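Transcriptional regulator, AraC family (Pseudomonas putida, PDB 3GRA) probably binds specific DNA sequences to regulate transcription, the crystallised part being its DJ-1/PfpI-like domain rather than its AraC-type DNA-binding domain. Local coordinates at the interface of chains A and B. Sequence-based numbering; all coordinates share one arbitrary frame. Chains: chain A/B, Transcriptional regulator, AraC family.

The interface of chains A and B. Residues chain A 18, 22, 55, 57; chain B 18, 21-22, 59.
A:Met18 and B:Thr22 touch at the apolar centre, through CG of the selenomethionine and the methyl CG2 of the threonine, 3.9 Å apart. The two side chains meet at about a right angle. The exchanged pair repeats this, with A:Thr22 CG2 3.9 Å from B:Met18 CG. All four residues lie on helix 18-34 of their chains, which face each other across the two-fold. Both selenomethionines have CG anti to the backbone N (chi1 176° in A:Met18). This carries the CG methylene towards the partner threonine, and beyond it the chain bends at chi2 and chi3.

Beside this centre, A:Leu57 reaches across from a loop. Its CD2 lies 3.4 Å from CE2 of the B:Phe21 ring, well off the ring plane and outside its outline, on the CE2–CZ side. The two side chains approach from opposite directions. The same methyl also meets CD2 of B:Leu59 at 4.0 Å, so one leucine branch bridges helix 18-34 and strand 58-60 of chain B. A:Leu55 packs crosswise on B:Thr22, with CD1 3.9 Å from the backbone O of that residue. A:Leu55 CD1 also lies 4.1 Å from B:Thr22 CB.

On the polar side of the patch, each threonine hydroxyl turns back to its own helix. A:Thr22 OG1 donates to A:Met18 O, one turn earlier, at 3.0 Å. B:Thr22 OG1 makes the same bond to B:Met18 O at 2.9 Å, from above the carbonyl plane. With OG1 between the backbone N and the carbonyl carbon (chi1 64° in A:Thr22), the bond probably steadies the rotation that points CG2 at the partner. A serine in place of A:Thr22 would keep a hydroxyl but is likely to leave a gap against B:Met18 CG where the methyl now packs.

The patch is part of a symmetric helix-to-helix interface between two DJ-1/PfpI-family domains. It may hold the regulator as a dimer, although the crystal alone does not show that this pairing exists in solution.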
loop_
_atom_site.group_PDB
_atom_site.type_symbol
_atom_site.label_atom_id
_atom_site.label_comp_id
_atom_site.label_asym_id
_atom_site.label_seq_id
_atom_site.Cartn_x
_atom_site.Cartn_y
_atom_site.Cartn_z
HETATM N N MSE A 18 2.505 4.285 -0.699
HETATM C CA MSE A 18 1.546 3.179 -0.765
HETATM C C MSE A 18 1.621 2.249 0.440
HETATM O O MSE A 18 0.601 1.724 0.900
HETATM C CB MSE A 18 1.751 2.349 -2.043
HETATM C CG MSE A 18 0.842 1.128 -2.121
HETATM SE SE MSE A 18 -0.869 1.509 -2.523
HETATM C CE MSE A 18 -0.749 1.251 -4.289
ATOM N N THR A 22 -1.447 1.226 2.775
ATOM C CA THR A 22 -1.875 -0.165 2.845
ATOM C C THR A 22 -1.687 -0.800 4.226
ATOM O O THR A 22 -2.505 -1.621 4.642
ATOM C CB THR A 22 -1.157 -1.030 1.789
ATOM O OG1 THR A 22 0.251 -1.054 2.055
ATOM C CG2 THR A 22 -1.397 -0.467 0.398
ATOM N N LEU A 55 4.486 3.938 -6.059
ATOM C CA LEU A 55 4.873 2.682 -6.669
ATOM C C LEU A 55 4.484 2.634 -8.154
ATOM O O LEU A 55 4.644 1.613 -8.799
ATOM C CB LEU A 55 4.197 1.520 -5.932
ATOM C CG LEU A 55 4.571 1.183 -4.481
ATOM C CD1 LEU A 55 3.775 -0.057 -4.031
ATOM C CD2 LEU A 55 6.061 0.907 -4.368
ATOM N N LEU A 57 1.571 2.625 -9.280
ATOM C CA LEU A 57 0.226 2.080 -9.366
ATOM C C LEU A 57 -0.839 3.116 -9.022
ATOM O O LEU A 57 -0.623 3.995 -8.191
ATOM C CB LEU A 57 0.071 0.899 -8.409
ATOM C CG LEU A 57 0.601 -0.497 -8.753
ATOM C CD1 LEU A 57 1.753 -0.454 -9.747
ATOM C CD2 LEU A 57 1.025 -1.148 -7.452
HETATM N N MSE B 18 -3.007 -7.506 -1.168
HETATM C CA MSE B 18 -2.404 -6.212 -1.470
HETATM C C MSE B 18 -1.011 -6.107 -0.865
HETATM O O MSE B 18 -0.049 -5.781 -1.559
HETATM C CB MSE B 18 -3.254 -5.067 -0.934
HETATM C CG MSE B 18 -2.694 -3.704 -1.303
HETATM SE SE MSE B 18 -2.848 -3.348 -3.068
HETATM C CE MSE B 18 -4.531 -2.804 -3.032
ATOM N N PHE B 21 1.420 -8.114 -2.838
ATOM C CA PHE B 21 1.750 -7.482 -4.108
ATOM C C PHE B 21 2.540 -6.177 -3.977
ATOM O O PHE B 21 3.458 -5.923 -4.755
ATOM C CB PHE B 21 0.473 -7.207 -4.904
ATOM C CG PHE B 21 0.706 -6.440 -6.174
ATOM C CD1 PHE B 21 1.593 -6.913 -7.131
ATOM C CD2 PHE B 21 0.058 -5.235 -6.400
ATOM C CE1 PHE B 21 1.835 -6.192 -8.303
ATOM C CE2 PHE B 21 0.287 -4.501 -7.566
ATOM C CZ PHE B 21 1.178 -4.977 -8.518
ATOM N N THR B 22 2.184 -5.344 -3.004
ATOM C CA THR B 22 2.874 -4.066 -2.832
ATOM C C THR B 22 4.347 -4.181 -2.428
ATOM O O THR B 22 5.205 -3.533 -3.040
ATOM C CB THR B 22 2.124 -3.157 -1.832
ATOM O OG1 THR B 22 1.886 -3.868 -0.612
ATOM C CG2 THR B 22 0.788 -2.716 -2.423
ATOM N N LEU B 59 -7.267 -1.535 -7.699
ATOM C CA LEU B 59 -6.138 -0.944 -8.402
ATOM C C LEU B 59 -6.432 -1.013 -9.887
ATOM O O LEU B 59 -7.051 -1.966 -10.356
ATOM C CB LEU B 59 -4.831 -1.704 -8.151
ATOM C CG LEU B 59 -4.225 -1.770 -6.759
ATOM C CD1 LEU B 59 -5.100 -2.679 -5.926
ATOM C CD2 LEU B 59 -2.788 -2.308 -6.820
#